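Local coordinates for protein putative alpha/beta hydrolase (Desulfitobacterium hafniense, PDB 4RPC) that probably hydrolyses an as yet unidentified substrate, acting as a serine-type enzyme of the alpha/beta hydrolase family, at residues A39-D44 against R254-I259; R64-S69 against H176-A181; V101-A106 against Y190-K195. One frame throughout, in Å; residues are numbered along the deposited sequence.

Contact 1: A39-D44 against R254-I259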
loop_
_atom_site.group_PDB
_atom_site.type_symbol
_atom_site.label_atom_id
_atom_site.label_comp_id
_atom_site.label_asym_id
_atom_site.label_seq_id
_atom_site.Cartn_x
_atom_site.Cartn_y
_atom_site.Cartn_z
ATOM N N ALA A 39 -8.865 -6.416 -7.775
ATOM C CA ALA A 39 -9.823 -6.905 -8.775
ATOM C C ALA A 39 -10.956 -5.937 -9.140
ATOM O O ALA A 39 -11.115 -5.585 -10.301
ATOM C CB ALA A 39 -10.378 -8.270 -8.388
ATOM N N ARG A 40 -11.697 -5.476 -8.135
ATOM C CA ARG A 40 -12.830 -4.613 -8.365
ATOM C C ARG A 40 -12.397 -3.276 -8.858
ATOM O O ARG A 40 -13.048 -2.694 -9.739
ATOM C CB ARG A 40 -13.681 -4.487 -7.092
ATOM C CG ARG A 40 -14.867 -3.561 -7.197
ATOM C CD ARG A 40 -15.842 -3.965 -8.327
ATOM N NE ARG A 40 -16.892 -2.961 -8.464
ATOM C CZ ARG A 40 -17.994 -2.916 -7.707
ATOM N NH1 ARG A 40 -18.220 -3.825 -6.770
ATOM N NH2 ARG A 40 -18.878 -1.955 -7.882
ATOM N N ILE A 41 -11.270 -2.777 -8.346
ATOM C CA ILE A 41 -10.811 -1.457 -8.783
ATOM C C ILE A 41 -10.462 -1.496 -10.256
ATOM O O ILE A 41 -10.802 -0.607 -11.016
ATOM C CB ILE A 41 -9.610 -0.967 -7.943
ATOM C CG1 ILE A 41 -10.112 -0.665 -6.524
ATOM C CG2 ILE A 41 -8.970 0.287 -8.548
ATOM C CD1 ILE A 41 -9.008 -0.487 -5.496
ATOM N N ILE A 42 -9.753 -2.528 -10.651
ATOM C CA ILE A 42 -9.368 -2.687 -12.032
ATOM C C ILE A 42 -10.623 -2.747 -12.889
ATOM O O ILE A 42 -10.723 -2.012 -13.861
ATOM C CB ILE A 42 -8.527 -3.949 -12.204
ATOM C CG1 ILE A 42 -7.163 -3.771 -11.534
ATOM C CG2 ILE A 42 -8.333 -4.311 -13.673
ATOM C CD1 ILE A 42 -6.459 -5.092 -11.294
ATOM N N ARG A 43 -11.588 -3.588 -12.517
ATOM C CA ARG A 43 -12.847 -3.654 -13.251
ATOM C C ARG A 43 -13.537 -2.317 -13.392
ATOM O O ARG A 43 -14.003 -2.000 -14.481
ATOM C CB ARG A 43 -13.825 -4.655 -12.637
ATOM C CG ARG A 43 -13.374 -6.097 -12.809
ATOM C CD ARG A 43 -14.528 -7.067 -12.594
ATOM N NE ARG A 43 -14.926 -7.060 -11.202
ATOM C CZ ARG A 43 -14.309 -7.744 -10.234
ATOM N NH1 ARG A 43 -13.256 -8.535 -10.485
ATOM N NH2 ARG A 43 -14.776 -7.662 -8.989
ATOM N N ASP A 44 -13.559 -1.515 -12.319
ATOM C CA ASP A 44 -14.183 -0.172 -12.383
ATOM C C ASP A 44 -13.431 0.851 -13.256
ATOM O O ASP A 44 -14.050 1.713 -13.846
ATOM C CB ASP A 44 -14.365 0.432 -10.998
ATOM C CG ASP A 44 -15.303 -0.361 -10.132
ATOM O OD1 ASP A 44 -16.132 -1.151 -10.675
ATOM O OD2 ASP A 44 -15.198 -0.200 -8.881
ATOM N N ARG A 254 -14.031 5.160 -7.086
ATOM C CA ARG A 254 -14.740 6.431 -7.228
ATOM C C ARG A 254 -13.805 7.562 -6.843
ATOM O O ARG A 254 -13.695 8.559 -7.510
ATOM C CB ARG A 254 -15.956 6.418 -6.314
ATOM C CG ARG A 254 -17.153 7.146 -6.826
ATOM C CD ARG A 254 -18.432 6.459 -6.374
ATOM N NE ARG A 254 -19.206 7.293 -5.469
ATOM C CZ ARG A 254 -19.980 8.308 -5.843
ATOM N NH1 ARG A 254 -20.080 8.666 -7.123
ATOM N NH2 ARG A 254 -20.652 8.973 -4.923
ATOM N N LEU A 255 -13.092 7.388 -5.759
ATOM C CA LEU A 255 -12.202 8.426 -5.286
ATOM C C LEU A 255 -11.058 8.717 -6.280
ATOM O O LEU A 255 -10.706 9.881 -6.522
ATOM C CB LEU A 255 -11.633 7.980 -3.955
ATOM C CG LEU A 255 -10.879 9.019 -3.149
ATOM C CD1 LEU A 255 -11.664 10.317 -3.072
ATOM C CD2 LEU A 255 -10.629 8.455 -1.746
ATOM N N ILE A 256 -10.483 7.666 -6.858
ATOM C CA ILE A 256 -9.453 7.839 -7.872
ATOM C C ILE A 256 -9.971 8.673 -9.063
ATOM O O ILE A 256 -9.311 9.602 -9.520
ATOM C CB ILE A 256 -8.890 6.488 -8.370
ATOM C CG1 ILE A 256 -8.011 5.862 -7.284
ATOM C CG2 ILE A 256 -8.009 6.716 -9.579
ATOM C CD1 ILE A 256 -7.595 4.416 -7.539
ATOM N N ARG A 257 -11.161 8.344 -9.538
ATOM C CA ARG A 257 -11.811 9.091 -10.640
ATOM C C ARG A 257 -12.018 10.525 -10.233
ATOM O O ARG A 257 -11.736 11.410 -11.012
ATOM C CB ARG A 257 -13.189 8.514 -11.015
ATOM C CG ARG A 257 -13.168 7.182 -11.753
ATOM C CD ARG A 257 -14.532 6.791 -12.366
ATOM N NE ARG A 257 -14.400 5.661 -13.316
ATOM C CZ ARG A 257 -14.223 5.780 -14.637
ATOM N NH1 ARG A 257 -14.165 6.980 -15.218
ATOM N NH2 ARG A 257 -14.082 4.689 -15.395
ATOM N N GLU A 258 -12.487 10.747 -9.005
ATOM C CA GLU A 258 -12.784 12.107 -8.501
ATOM C C GLU A 258 -11.553 12.960 -8.409
ATOM O O GLU A 258 -11.538 14.055 -8.871
ATOM C CB GLU A 258 -13.426 12.057 -7.102
ATOM C CG GLU A 258 -14.877 11.571 -7.073
ATOM C CD GLU A 258 -15.384 11.365 -5.645
ATOM O OE1 GLU A 258 -14.538 11.189 -4.705
ATOM O OE2 GLU A 258 -16.623 11.357 -5.466
ATOM N N ILE A 259 -10.506 12.420 -7.820
ATOM C CA ILE A 259 -9.210 13.107 -7.724
ATOM C C ILE A 259 -8.590 13.366 -9.078
ATOM O O ILE A 259 -7.867 14.319 -9.255
ATOM C CB ILE A 259 -8.238 12.247 -6.876
ATOM C CG1 ILE A 259 -8.651 12.314 -5.398
ATOM C CG2 ILE A 259 -6.772 12.621 -7.093
ATOM C CD1 ILE A 259 -8.024 11.193 -4.558
#

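Contact 2: R64-S69 against H176-A181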
loop_
_atom_site.group_PDB
_atom_site.type_symbol
_atom_site.label_atom_id
_atom_site.label_comp_id
_atom_site.label_asym_id
_atom_site.label_seq_id
_atom_site.Cartn_x
_atom_site.Cartn_y
_atom_site.Cartn_z
ATOM N N ARG A 64 11.284 -16.296 -6.606
ATOM C CA ARG A 64 12.705 -16.438 -6.880
ATOM C C ARG A 64 13.466 -15.362 -6.108
ATOM O O ARG A 64 14.685 -15.339 -6.130
ATOM C CB ARG A 64 13.007 -16.320 -8.385
ATOM C CG ARG A 64 12.098 -17.129 -9.315
ATOM C CD ARG A 64 12.776 -17.351 -10.675
ATOM N NE ARG A 64 13.984 -18.171 -10.529
ATOM C CZ ARG A 64 15.069 -18.161 -11.321
ATOM N NH1 ARG A 64 15.172 -17.343 -12.372
ATOM N NH2 ARG A 64 16.078 -18.991 -11.048
ATOM N N GLU A 65 12.773 -14.494 -5.402
ATOM C CA GLU A 65 13.465 -13.587 -4.510
ATOM C C GLU A 65 12.534 -12.966 -3.489
ATOM O O GLU A 65 11.329 -13.110 -3.553
ATOM C CB GLU A 65 14.148 -12.474 -5.307
ATOM C CG GLU A 65 13.158 -11.408 -5.764
ATOM C CD GLU A 65 13.708 -10.501 -6.867
ATOM O OE1 GLU A 65 14.689 -9.714 -6.647
ATOM O OE2 GLU A 65 13.149 -10.609 -7.976
ATOM N N TYR A 66 13.126 -12.220 -2.571
ATOM C CA TYR A 66 12.402 -11.605 -1.498
ATOM C C TYR A 66 12.797 -10.147 -1.463
ATOM O O TYR A 66 13.826 -9.752 -2.015
ATOM C CB TYR A 66 12.796 -12.243 -0.163
ATOM C CG TYR A 66 12.601 -13.760 -0.063
ATOM C CD1 TYR A 66 11.379 -14.348 -0.361
ATOM C CD2 TYR A 66 13.629 -14.572 0.382
ATOM C CE1 TYR A 66 11.183 -15.695 -0.189
ATOM C CE2 TYR A 66 13.455 -15.932 0.520
ATOM C CZ TYR A 66 12.238 -16.490 0.235
ATOM O OH TYR A 66 12.068 -17.865 0.356
HETATM N N MSE A 67 11.980 -9.374 -0.773
HETATM C CA MSE A 67 12.110 -7.940 -0.688
HETATM C C MSE A 67 13.336 -7.589 0.124
HETATM O O MSE A 67 13.629 -8.246 1.091
HETATM C CB MSE A 67 10.915 -7.349 0.030
HETATM C CG MSE A 67 10.329 -6.306 -0.882
HETATM SE SE MSE A 67 8.869 -5.299 -0.059
HETATM C CE MSE A 67 7.733 -6.810 -0.117
ATOM N N VAL A 68 14.035 -6.536 -0.287
ATOM C CA VAL A 68 15.205 -6.018 0.418
ATOM C C VAL A 68 14.879 -4.693 1.117
ATOM O O VAL A 68 15.171 -4.525 2.259
ATOM C CB VAL A 68 16.401 -5.805 -0.526
ATOM C CG1 VAL A 68 17.632 -5.334 0.245
ATOM C CG2 VAL A 68 16.772 -7.107 -1.223
ATOM N N SER A 69 14.280 -3.753 0.421
ATOM C CA SER A 69 13.917 -2.511 1.030
ATOM C C SER A 69 12.875 -1.787 0.178
ATOM O O SER A 69 12.692 -2.035 -1.004
ATOM C CB SER A 69 15.158 -1.608 1.124
ATOM O OG SER A 69 15.611 -1.363 -0.187
ATOM N N HIS A 176 -1.126 -18.322 -0.883
ATOM C CA HIS A 176 0.116 -19.102 -1.047
ATOM C C HIS A 176 1.373 -18.377 -0.620
ATOM O O HIS A 176 2.482 -18.739 -1.030
ATOM C CB HIS A 176 0.271 -19.557 -2.486
ATOM C CG HIS A 176 -0.810 -20.478 -2.931
ATOM N ND1 HIS A 176 -1.153 -21.612 -2.219
ATOM C CD2 HIS A 176 -1.626 -20.438 -4.008
ATOM C CE1 HIS A 176 -2.143 -22.228 -2.841
ATOM N NE2 HIS A 176 -2.444 -21.534 -3.930
ATOM N N ILE A 177 1.199 -17.342 0.199
ATOM C CA ILE A 177 2.338 -16.602 0.661
ATOM C C ILE A 177 3.179 -17.538 1.592
ATOM O O ILE A 177 2.646 -18.443 2.252
ATOM C CB ILE A 177 1.945 -15.300 1.337
ATOM C CG1 ILE A 177 3.166 -14.405 1.592
ATOM C CG2 ILE A 177 1.264 -15.556 2.647
ATOM C CD1 ILE A 177 3.746 -13.791 0.333
ATOM N N THR A 178 4.489 -17.385 1.511
ATOM C CA THR A 178 5.372 -18.044 2.447
ATOM C C THR A 178 5.773 -17.114 3.526
ATOM O O THR A 178 5.843 -15.906 3.337
ATOM C CB THR A 178 6.634 -18.565 1.758
ATOM O OG1 THR A 178 7.412 -17.473 1.241
ATOM C CG2 THR A 178 6.236 -19.507 0.697
ATOM N N ARG A 179 6.060 -17.670 4.682
ATOM C CA ARG A 179 6.441 -16.849 5.797
ATOM C C ARG A 179 7.706 -16.024 5.492
ATOM O O ARG A 179 7.738 -14.788 5.780
ATOM C CB ARG A 179 6.558 -17.641 7.102
ATOM C CG ARG A 179 6.965 -16.729 8.264
ATOM C CD ARG A 179 6.891 -17.422 9.602
ATOM N NE ARG A 179 6.969 -16.493 10.734
ATOM C CZ ARG A 179 8.076 -15.905 11.170
ATOM N NH1 ARG A 179 9.234 -16.051 10.541
ATOM N NH2 ARG A 179 8.002 -15.082 12.202
ATOM N N GLU A 180 8.685 -16.629 4.818
ATOM C CA GLU A 180 9.902 -15.848 4.543
ATOM C C GLU A 180 9.570 -14.643 3.712
ATOM O O GLU A 180 10.098 -13.602 3.945
ATOM C CB GLU A 180 10.984 -16.626 3.794
ATOM C CG GLU A 180 12.089 -17.306 4.611
ATOM C CD GLU A 180 12.733 -16.523 5.751
ATOM O OE1 GLU A 180 13.697 -15.757 5.494
ATOM O OE2 GLU A 180 12.304 -16.741 6.916
ATOM N N ALA A 181 8.698 -14.784 2.717
ATOM C CA ALA A 181 8.419 -13.673 1.813
ATOM C C ALA A 181 7.704 -12.552 2.544
ATOM O O ALA A 181 8.005 -11.364 2.404
ATOM C CB ALA A 181 7.599 -14.158 0.625
HETATM O O HOH W 1 9.344 -10.671 0.140
#

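Contact 3: V101-A106 against Y190-K195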
loop_
_atom_site.group_PDB
_atom_site.type_symbol
_atom_site.label_atom_id
_atom_site.label_comp_id
_atom_site.label_asym_id
_atom_site.label_seq_id
_atom_site.Cartn_x
_atom_site.Cartn_y
_atom_site.Cartn_z
ATOM N N VAL A 101 6.090 2.394 -0.575
ATOM C CA VAL A 101 6.658 2.279 -1.934
ATOM C C VAL A 101 6.173 3.477 -2.829
ATOM O O VAL A 101 6.945 4.057 -3.599
ATOM C CB VAL A 101 6.297 0.963 -2.572
ATOM C CG1 VAL A 101 6.796 0.902 -4.026
ATOM C CG2 VAL A 101 6.871 -0.192 -1.773
ATOM N N ALA A 102 4.908 3.847 -2.709
ATOM C CA ALA A 102 4.372 4.969 -3.496
ATOM C C ALA A 102 5.121 6.267 -3.150
ATOM O O ALA A 102 5.557 6.969 -4.029
ATOM C CB ALA A 102 2.901 5.145 -3.212
ATOM N N VAL A 103 5.292 6.550 -1.848
ATOM C CA VAL A 103 5.947 7.760 -1.418
ATOM C C VAL A 103 7.358 7.769 -1.925
ATOM O O VAL A 103 7.839 8.744 -2.474
ATOM C CB VAL A 103 5.904 7.906 0.114
ATOM C CG1 VAL A 103 6.730 9.100 0.581
ATOM C CG2 VAL A 103 4.482 8.098 0.562
ATOM N N GLU A 104 8.038 6.654 -1.749
ATOM C CA GLU A 104 9.420 6.544 -2.231
ATOM C C GLU A 104 9.528 6.789 -3.725
ATOM O O GLU A 104 10.529 7.368 -4.221
ATOM C CB GLU A 104 9.981 5.175 -1.903
ATOM C CG GLU A 104 11.391 4.915 -2.340
ATOM C CD GLU A 104 12.400 5.702 -1.583
ATOM O OE1 GLU A 104 12.099 6.201 -0.471
ATOM O OE2 GLU A 104 13.507 5.835 -2.126
HETATM N N MSE A 105 8.565 6.302 -4.471
HETATM C CA MSE A 105 8.556 6.628 -5.910
HETATM C C MSE A 105 8.395 8.113 -6.174
HETATM O O MSE A 105 9.006 8.631 -7.075
HETATM C CB MSE A 105 7.493 5.814 -6.626
HETATM C CG MSE A 105 8.146 4.433 -6.816
HETATM SE SE MSE A 105 6.761 3.374 -7.653
HETATM C CE MSE A 105 7.279 4.074 -9.440
ATOM N N ALA A 106 7.622 8.817 -5.342
ATOM C CA ALA A 106 7.427 10.264 -5.522
ATOM C C ALA A 106 8.668 11.062 -5.210
ATOM O O ALA A 106 8.846 12.138 -5.735
ATOM C CB ALA A 106 6.257 10.778 -4.672
ATOM N N TYR A 190 8.775 -2.008 8.156
ATOM C CA TYR A 190 9.113 -1.458 9.441
ATOM C C TYR A 190 10.444 -0.712 9.493
ATOM O O TYR A 190 10.596 0.127 10.307
ATOM C CB TYR A 190 9.094 -2.567 10.519
ATOM C CG TYR A 190 7.700 -2.941 10.900
ATOM C CD1 TYR A 190 6.774 -1.965 11.249
ATOM C CD2 TYR A 190 7.304 -4.247 10.925
ATOM C CE1 TYR A 190 5.471 -2.300 11.597
ATOM C CE2 TYR A 190 6.009 -4.603 11.245
ATOM C CZ TYR A 190 5.097 -3.636 11.582
ATOM O OH TYR A 190 3.839 -3.978 11.956
ATOM N N ARG A 191 11.396 -1.028 8.629
ATOM C CA ARG A 191 12.671 -0.327 8.542
ATOM C C ARG A 191 12.566 1.051 7.900
ATOM O O ARG A 191 13.303 1.949 8.271
ATOM C CB ARG A 191 13.659 -1.146 7.705
ATOM C CG ARG A 191 15.092 -0.714 7.819
ATOM C CD ARG A 191 15.841 -1.429 8.911
ATOM N NE ARG A 191 15.744 -2.884 8.776
ATOM C CZ ARG A 191 16.097 -3.754 9.731
ATOM N NH1 ARG A 191 16.587 -3.308 10.899
ATOM N NH2 ARG A 191 15.930 -5.091 9.511
ATOM N N TYR A 192 11.672 1.219 6.917
ATOM C CA TYR A 192 11.607 2.487 6.148
ATOM C C TYR A 192 11.501 3.693 7.067
ATOM O O TYR A 192 10.620 3.798 7.910
ATOM C CB TYR A 192 10.441 2.457 5.187
ATOM C CG TYR A 192 10.426 3.563 4.135
ATOM C CD1 TYR A 192 11.474 3.716 3.246
ATOM C CD2 TYR A 192 9.364 4.403 4.008
ATOM C CE1 TYR A 192 11.439 4.709 2.277
ATOM C CE2 TYR A 192 9.331 5.409 3.066
ATOM C CZ TYR A 192 10.351 5.560 2.174
ATOM O OH TYR A 192 10.320 6.584 1.199
ATOM N N ASP A 193 12.401 4.622 6.913
ATOM C CA ASP A 193 12.359 5.824 7.723
ATOM C C ASP A 193 12.230 7.066 6.835
ATOM O O ASP A 193 13.204 7.548 6.260
ATOM C CB ASP A 193 13.607 5.822 8.590
ATOM C CG ASP A 193 13.676 6.979 9.572
ATOM O OD1 ASP A 193 12.752 7.793 9.682
ATOM O OD2 ASP A 193 14.734 7.084 10.203
ATOM N N LEU A 194 11.011 7.565 6.709
ATOM C CA LEU A 194 10.716 8.675 5.794
ATOM C C LEU A 194 11.215 10.035 6.315
ATOM O O LEU A 194 11.720 10.819 5.560
ATOM C CB LEU A 194 9.214 8.761 5.563
ATOM C CG LEU A 194 8.692 9.896 4.704
ATOM C CD1 LEU A 194 9.396 9.831 3.377
ATOM C CD2 LEU A 194 7.188 9.791 4.568
ATOM N N LYS A 195 11.091 10.286 7.611
ATOM C CA LYS A 195 11.539 11.547 8.191
ATOM C C LYS A 195 12.997 11.805 7.878
ATOM O O LYS A 195 13.352 12.938 7.546
ATOM C CB LYS A 195 11.331 11.555 9.720
ATOM C CG LYS A 195 11.787 12.838 10.404
ATOM C CD LYS A 195 10.758 13.348 11.417
ATOM C CE LYS A 195 11.344 14.426 12.321
ATOM N NZ LYS A 195 11.981 15.533 11.534
#

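Contact 1: A39-D44 against R254-I259
NH2 of R257 is held by two oxygens. Across the contact it gives the backbone O of D44 a weak hydrogen bond, long at 3.4 Å but nearly straight (175°), and this oxygen lies at the edge of the guanidinium, in its plane. The same NH2 forms a salt bridge with OD1 of D47, the stronger of its two attachments, so one nitrogen serves D44 O near the end of helix 39-45 and D47 just beyond it. R257 spans the gap because its chain runs extended from CG to NE, with CG turned opposite the carbonyl carbon (chi1 -72°).

The carboxylate of D44 is held at both of its oxygens. OD1 takes a salt bridge from NE of R40, one turn earlier in the same helix, at 3.0 Å; the bond is fairly straight (165°), the donor comes to the syn side of D44 OD1, and that oxygen lies in the plane of the R40 guanidinium. OD2 is hydrogen-bonded to OG of S253, immediately ahead of the 254-259 segment, and this bond ties helix 39-45 directly to helix 249-259. With one oxygen held from its own helix and the other from the neighbour, the D44 carboxylate has little freedom to rotate.

On the buried side the contact becomes apolar but stays slight. CG2 of I41 and CD1 of I256 come no nearer than 4.5 Å, and the closest CA atoms, those of D44 and R254, are 8.4 Å apart. I41 finds further cover on I252 and S253.

Helix 39-45 thus lies beside the C-terminal helix 249-259, whose inner residues I256, L255 and I259 rest on strands 112-119, 204-210 and 232-236 of the central sheet.

Contact 2: R64-S69 against H176-A181
Here the loop between strand 50-54 and helix 70-83 meets the start of helix 179-191, with Y66 reaching over the first turn to E180 and A181. The Y66 ring sits obliquely against that turn: CD1 lies 3.7 Å from CA of A181 and 3.9 Å from its CB, while the outer end of the ring leans on the stem of E180. CB of E180 makes an off-centre CH-pi contact, 4.2 Å from the Y66 ring centroid and 29° off the ring normal. Beyond CB the E180 chain bends at chi2, and its carboxylate plane stands at 80° to the ring. Y66 is sent across by a first torsion that places CG opposite the carbonyl carbon (chi1 -57°), and further along the helix its ring meets that of H184 with the planes nearly parallel.

Helix 179-191 belongs to the run of helices inserted between strands 112-119 and 204-210, where alpha/beta hydrolases carry their cap, so the contact probably joins a core loop to the cap. T178 is the N-cap of this helix; its OG1 accepts a weak capping bond from N of A181 at 3.3 Å and lies obliquely near CE1 of Y66.

The polar link between the segments runs through a water. This water donates to O of A181 at 2.7 Å and accepts from N of M67 (a selenomethionine) at 3.1 Å, bridging the backbones of the two segments beside the tyrosine ring. R179 forms a salt bridge with D139 and a hydrogen bond with N135, both of helix 130-145.

Contact 3: V101-A106 against Y190-K195
V103 is the first residue of helix 97-108 in this segment to touch Y192 and L194. Its CG1 lies 3.9 Å from CD1 of L194 and 4.1 Å from CD2, so one valine methyl rests against both leucine methyls, the two side chains crossing at about a right angle. The hydroxyl of Y192 stands a little farther from that methyl, and V103 also packs down on L118 of strand 112-119.

E104 follows and makes the polar bond. OH of Y192 donates to OE1 of E104 across 2.5 Å, a very short distance. The carboxylate oxygen lies at the ring's edge, in its plane, although the carboxylate itself is turned 84° from the ring. The glutamate chain starts with CG opposite N (chi1 180°) and then bends at chi2 (69°), bringing OE1 to the hydroxyl; OH of Y192 also lies 3.4 Å from CB of E104. K197 makes a long, weak ion pair with the same OE1, and the charge would probably be steadied somewhat by it. A phenylalanine in place of Y192 would probably leave OE1 of this buried glutamate without its short hydrogen bond and relying on the distant lysine.

Y192 is where the chain leaves helix 179-191, and the chain beyond it brings L194 against V103. E71 of helix 70-83 touches both E104 and Y192. The arrangement is consistent with the chain returning from the cap of an alpha/beta hydrolase to its core, packed on the helix that follows the probable nucleophile elbow.

How the contacts relate
Contacts 2 and 3 share helix 179-191, one at its start and the other just past its end; their centres are 19 Å apart and their nearest atoms about 6 Å. Their segments alternate along the chain, and both ends of the helix meet the rest of the fold, through 64-69 and helix 97-108. Contact 1 lies on the opposite side of the chain's centre, 28 Å from contact 2 and 24 Å from contact 3 between centres, and its segments enclose the other two in sequence. Contact 3 uses the helix directly after S96, the probable nucleophile of what looks like a triad with H241 and E213; contact 1 involves the C-terminal helix, which comes soon after H241.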